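Side-chain contacts in major Capsid Protein VP1 (Chimpanzee polyomavirus Bob, PDB 6Y9I), which forms the pentameric capsomers of the polyomavirus shell and probably recognises glycan receptors on the host cell: residues K162-H165 with P166-A170; N57-L60 with S61-P65. One frame throughout, in Å; residues are numbered along the deposited sequence.

Contact 1 of 2, residues K162-H165 with P166-A170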
loop_
_atom_site.group_PDB
_atom_site.type_symbol
_atom_site.label_atom_id
_atom_site.label_comp_id
_atom_site.label_asym_id
_atom_site.label_seq_id
_atom_site.Cartn_x
_atom_site.Cartn_y
_atom_site.Cartn_z
ATOM N N LYS A 162 -37.619 12.201 2.406
ATOM C CA LYS A 162 -36.690 11.920 1.271
ATOM C C LYS A 162 -35.535 11.023 1.746
ATOM O O LYS A 162 -34.931 10.335 0.905
ATOM C CB LYS A 162 -36.183 13.237 0.688
ATOM C CG LYS A 162 -37.279 14.099 0.076
ATOM C CD LYS A 162 -36.760 15.380 -0.563
ATOM C CE LYS A 162 -37.825 16.122 -1.348
ATOM N NZ LYS A 162 -38.898 16.620 -0.454
ATOM N N THR A 163 -35.246 11.046 3.042
ATOM C CA THR A 163 -34.240 10.214 3.727
ATOM C C THR A 163 -34.721 9.949 5.137
ATOM O O THR A 163 -35.592 10.709 5.619
ATOM C CB THR A 163 -32.854 10.876 3.808
ATOM O OG1 THR A 163 -32.898 12.248 4.221
ATOM C CG2 THR A 163 -32.154 10.813 2.474
ATOM N N ILE A 164 -34.162 8.903 5.745
ATOM C CA ILE A 164 -34.385 8.555 7.164
ATOM C C ILE A 164 -33.061 8.744 7.891
ATOM O O ILE A 164 -32.011 8.382 7.341
ATOM C CB ILE A 164 -34.950 7.140 7.330
ATOM C CG1 ILE A 164 -35.244 6.825 8.794
ATOM C CG2 ILE A 164 -34.049 6.090 6.708
ATOM C CD1 ILE A 164 -36.405 5.879 8.971
ATOM N N HIS A 165 -33.137 9.298 9.089
ATOM C CA HIS A 165 -31.998 9.547 9.995
ATOM C C HIS A 165 -32.121 8.627 11.198
ATOM O O HIS A 165 -33.215 8.218 11.582
ATOM C CB HIS A 165 -31.972 11.035 10.364
ATOM C CG HIS A 165 -32.096 11.906 9.165
ATOM N ND1 HIS A 165 -31.106 11.965 8.202
ATOM C CD2 HIS A 165 -33.088 12.722 8.749
ATOM C CE1 HIS A 165 -31.482 12.784 7.243
ATOM N NE2 HIS A 165 -32.693 13.262 7.549
ATOM N N PRO A 166 -30.988 8.270 11.831
ATOM C CA PRO A 166 -31.024 7.422 13.011
ATOM C C PRO A 166 -31.979 7.884 14.123
ATOM O O PRO A 166 -32.594 7.021 14.690
ATOM C CB PRO A 166 -29.570 7.462 13.491
ATOM C CG PRO A 166 -28.781 7.625 12.215
ATOM C CD PRO A 166 -29.616 8.576 11.389
ATOM N N ASN A 167 -32.077 9.186 14.407
ATOM C CA ASN A 167 -32.959 9.669 15.500
ATOM C C ASN A 167 -34.450 9.566 15.145
ATOM O O ASN A 167 -35.237 9.506 16.117
ATOM C CB ASN A 167 -32.617 11.060 16.020
ATOM C CG ASN A 167 -33.022 11.139 17.474
ATOM O OD1 ASN A 167 -32.862 10.164 18.209
ATOM N ND2 ASN A 167 -33.594 12.255 17.885
ATOM N N ASP A 168 -34.812 9.513 13.860
ATOM C CA ASP A 168 -36.171 9.192 13.360
ATOM C C ASP A 168 -36.547 7.837 13.942
ATOM O O ASP A 168 -37.703 7.648 14.258
ATOM C CB ASP A 168 -36.273 9.151 11.826
ATOM C CG ASP A 168 -36.068 10.486 11.113
ATOM O OD1 ASP A 168 -36.257 11.529 11.767
ATOM O OD2 ASP A 168 -35.710 10.495 9.893
ATOM N N ILE A 169 -35.589 6.933 14.112
ATOM C CA ILE A 169 -35.881 5.593 14.679
ATOM C C ILE A 169 -35.668 5.641 16.182
ATOM O O ILE A 169 -36.566 5.218 16.891
ATOM C CB ILE A 169 -35.056 4.504 13.976
ATOM C CG1 ILE A 169 -35.567 4.359 12.545
ATOM C CG2 ILE A 169 -35.120 3.194 14.747
ATOM C CD1 ILE A 169 -34.502 4.167 11.540
ATOM N N ALA A 170 -34.540 6.163 16.645
ATOM C CA ALA A 170 -34.136 6.116 18.067
ATOM C C ALA A 170 -35.030 7.046 18.909
ATOM O O ALA A 170 -35.248 6.713 20.086
ATOM C CB ALA A 170 -32.686 6.493 18.185
HETATM O O HOH W 1 -36.663 12.029 7.491
#

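Contact 2 of 2, residues N57-L60 with S61-P65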
loop_
_atom_site.group_PDB
_atom_site.type_symbol
_atom_site.label_atom_id
_atom_site.label_comp_id
_atom_site.label_asym_id
_atom_site.label_seq_id
_atom_site.Cartn_x
_atom_site.Cartn_y
_atom_site.Cartn_z
ATOM N N ASN A 57 -27.985 26.297 8.292
ATOM C CA ASN A 57 -29.162 25.917 7.465
ATOM C C ASN A 57 -29.425 24.437 7.729
ATOM O O ASN A 57 -28.648 23.817 8.478
ATOM C CB ASN A 57 -28.932 26.175 5.967
ATOM C CG ASN A 57 -27.706 25.432 5.458
ATOM O OD1 ASN A 57 -27.539 24.232 5.740
ATOM N ND2 ASN A 57 -26.806 26.154 4.821
ATOM N N ASN A 58 -30.481 23.901 7.144
ATOM C CA ASN A 58 -30.824 22.468 7.236
ATOM C C ASN A 58 -30.101 21.745 6.110
ATOM O O ASN A 58 -30.220 22.177 4.983
ATOM C CB ASN A 58 -32.320 22.212 7.094
ATOM C CG ASN A 58 -33.103 22.771 8.256
ATOM O OD1 ASN A 58 -32.637 22.714 9.389
ATOM N ND2 ASN A 58 -34.278 23.312 7.970
ATOM N N LEU A 59 -29.416 20.657 6.429
ATOM C CA LEU A 59 -28.774 19.780 5.415
ATOM C C LEU A 59 -29.883 19.075 4.630
ATOM O O LEU A 59 -30.776 18.506 5.268
ATOM C CB LEU A 59 -27.872 18.795 6.151
ATOM C CG LEU A 59 -26.819 18.093 5.302
ATOM C CD1 LEU A 59 -25.724 19.062 4.888
ATOM C CD2 LEU A 59 -26.234 16.922 6.067
ATOM N N LEU A 60 -29.839 19.144 3.297
ATOM C CA LEU A 60 -30.860 18.538 2.412
ATOM C C LEU A 60 -30.467 17.103 2.041
ATOM O O LEU A 60 -29.252 16.812 1.942
ATOM C CB LEU A 60 -30.966 19.373 1.142
ATOM C CG LEU A 60 -31.206 20.856 1.339
ATOM C CD1 LEU A 60 -31.093 21.586 0.006
ATOM C CD2 LEU A 60 -32.570 21.081 1.971
ATOM N N SER A 61 -31.459 16.274 1.730
ATOM C CA SER A 61 -31.266 14.876 1.268
ATOM C C SER A 61 -30.362 14.858 0.036
ATOM O O SER A 61 -29.552 13.915 -0.078
ATOM C CB SER A 61 -32.600 14.206 1.008
ATOM O OG SER A 61 -33.222 13.924 2.258
ATOM N N ILE A 62 -30.465 15.876 -0.834
ATOM C CA ILE A 62 -29.712 15.930 -2.123
ATOM C C ILE A 62 -28.211 16.203 -1.845
ATOM O O ILE A 62 -27.421 15.969 -2.783
ATOM C CB ILE A 62 -30.345 16.916 -3.130
ATOM C CG1 ILE A 62 -30.464 18.334 -2.567
ATOM C CG2 ILE A 62 -31.696 16.405 -3.634
ATOM C CD1 ILE A 62 -30.776 19.407 -3.600
ATOM N N GLN A 63 -27.816 16.563 -0.605
ATOM C CA GLN A 63 -26.396 16.776 -0.178
ATOM C C GLN A 63 -25.824 15.548 0.535
ATOM O O GLN A 63 -24.672 15.666 1.065
ATOM C CB GLN A 63 -26.268 17.965 0.784
ATOM C CG GLN A 63 -26.703 19.278 0.177
ATOM C CD GLN A 63 -26.676 20.379 1.204
ATOM O OE1 GLN A 63 -27.529 20.442 2.086
ATOM N NE2 GLN A 63 -25.653 21.209 1.132
ATOM N N MET A 64 -26.575 14.443 0.615
ATOM C CA MET A 64 -26.201 13.275 1.461
ATOM C C MET A 64 -26.217 12.024 0.595
ATOM O O MET A 64 -27.280 11.545 0.174
ATOM C CB MET A 64 -27.148 13.110 2.639
ATOM C CG MET A 64 -27.280 14.364 3.472
ATOM S SD MET A 64 -28.350 14.072 4.893
ATOM C CE MET A 64 -27.198 13.229 5.966
ATOM N N PRO A 65 -25.026 11.530 0.181
ATOM C CA PRO A 65 -24.964 10.286 -0.585
ATOM C C PRO A 65 -25.641 9.158 0.192
ATOM O O PRO A 65 -25.536 9.085 1.425
ATOM C CB PRO A 65 -23.458 10.086 -0.818
ATOM C CG PRO A 65 -22.888 11.493 -0.735
ATOM C CD PRO A 65 -23.716 12.183 0.318
HETATM O O HOH W 2 -27.509 22.970 3.100
#

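Contact 1 of 2, residues K162-H165 with P166-A170
Asp-168 turns back onto His-165 in a type I beta turn, Pro-166 and Asn-167 at its corners, that leads the chain into the short helix 166-170, within one of the loops of the VP1 jelly-roll fold. Its CB lies 3.2 Å from His-165 O, close enough to touch the carbonyl that its own backbone N reaches through a weak hydrogen bond. With CG trans to its own carbonyl carbon (chi1 -66°), the carboxylate is carried back along the preceding chain. At the tip, OD2 accepts the backbone N-H of His-165 at 2.9 Å, nearly straight at 167° but entering from above the carboxylate plane. The same oxygen packs 3.6 Å from Ile-164 CA and approaches the His-165 ring obliquely, 3.6 Å from CD2, while a water donates to both OD2 and Thr-163 O. Asp-168 thus grips His-165 by side chain and backbone, at the point where the chain bends into the helix.

The imidazole lies alongside the aspartate, its plane turned 57° from the carboxylate. Outside the turn it stacks on Tyr-155 and its ND1 is hydrogen-bonded to Glu-201, so the ring is fixed from another quarter. Apolar contact completes the turn: the side chains of Ile-164 and Ile-169 cross at about a right angle, CD1 meeting CD1 at 3.6 Å.

Contact 2 of 2, residues N57-L60 with S61-P65
The flat carboxamide of Gln-63 lies between two leucines, with the CD1 methyl of Leu-59 over one face, 3.6 Å from OE1, and Leu-60 CG on the other side of its plane, displaced beyond the oxygen and 3.8 Å from it. The backbone makes a type I beta turn, Leu-60 to Gln-63, that forms the 3-10 segment 61-63, in a loop of the VP1 jelly-roll fold; the Gln-63 side chain adds a second bond back to the first residue of the turn. At the oxygen edge, OE1 takes the backbone N-H of Leu-60 at 2.9 Å; the bond is almost perfectly straight (175°) and lies in the carbonyl plane of the amide. In return, Gln-63 N donates to Leu-60 O, also at 2.9 Å, but here the donor stands 54° above the plane of the acceptor carbonyl. Both polar atoms of the Leu-60 backbone are therefore engaged by one residue.

Gln-63 can reach back because CG stands anti to its carbonyl carbon (chi1 -61°) and the chain runs extended beyond it. The other edge of the amide is held as well: NE2 donates to Asp-53 OD2 and Val-48 O, so the rotation of the group is fixed from both ends. A water lies 2.7 Å from OE1 and may bridge it to Asn-57 OD1, although it has more acceptors about it than protons to give.

Apolar packing flanks the turn. Leu-60 and Ile-62 run side by side, CB to CG1 at 3.9 Å, and Leu-59 also packs against His-108 of a neighbouring subunit, placing the turn near the interface. Met-64, its chain bent at the thioether, sets SD 3.7 Å from Leu-59 CD2.

How the contacts relate
Following the chain from its N terminus, contact 2 comes first, turning the loop between strands 8-26 and 68-73; contact 1 closes much later, after strand 142-146, where the chain enters helix 166-170. The two are in series, neither nested nor crossed, and each closes a local turn in which a side chain returns to a backbone N-H three residues earlier. Their centres lie about 13 Å apart, yet they meet in space: Ser-61 OG and Thr-163 OG1 are 2.6 Å apart, a probable hydrogen bond, and Met-64 SD packs 4.1 Å from His-165 CE1. Two loops far apart in sequence are thereby joined on one side of the subunit.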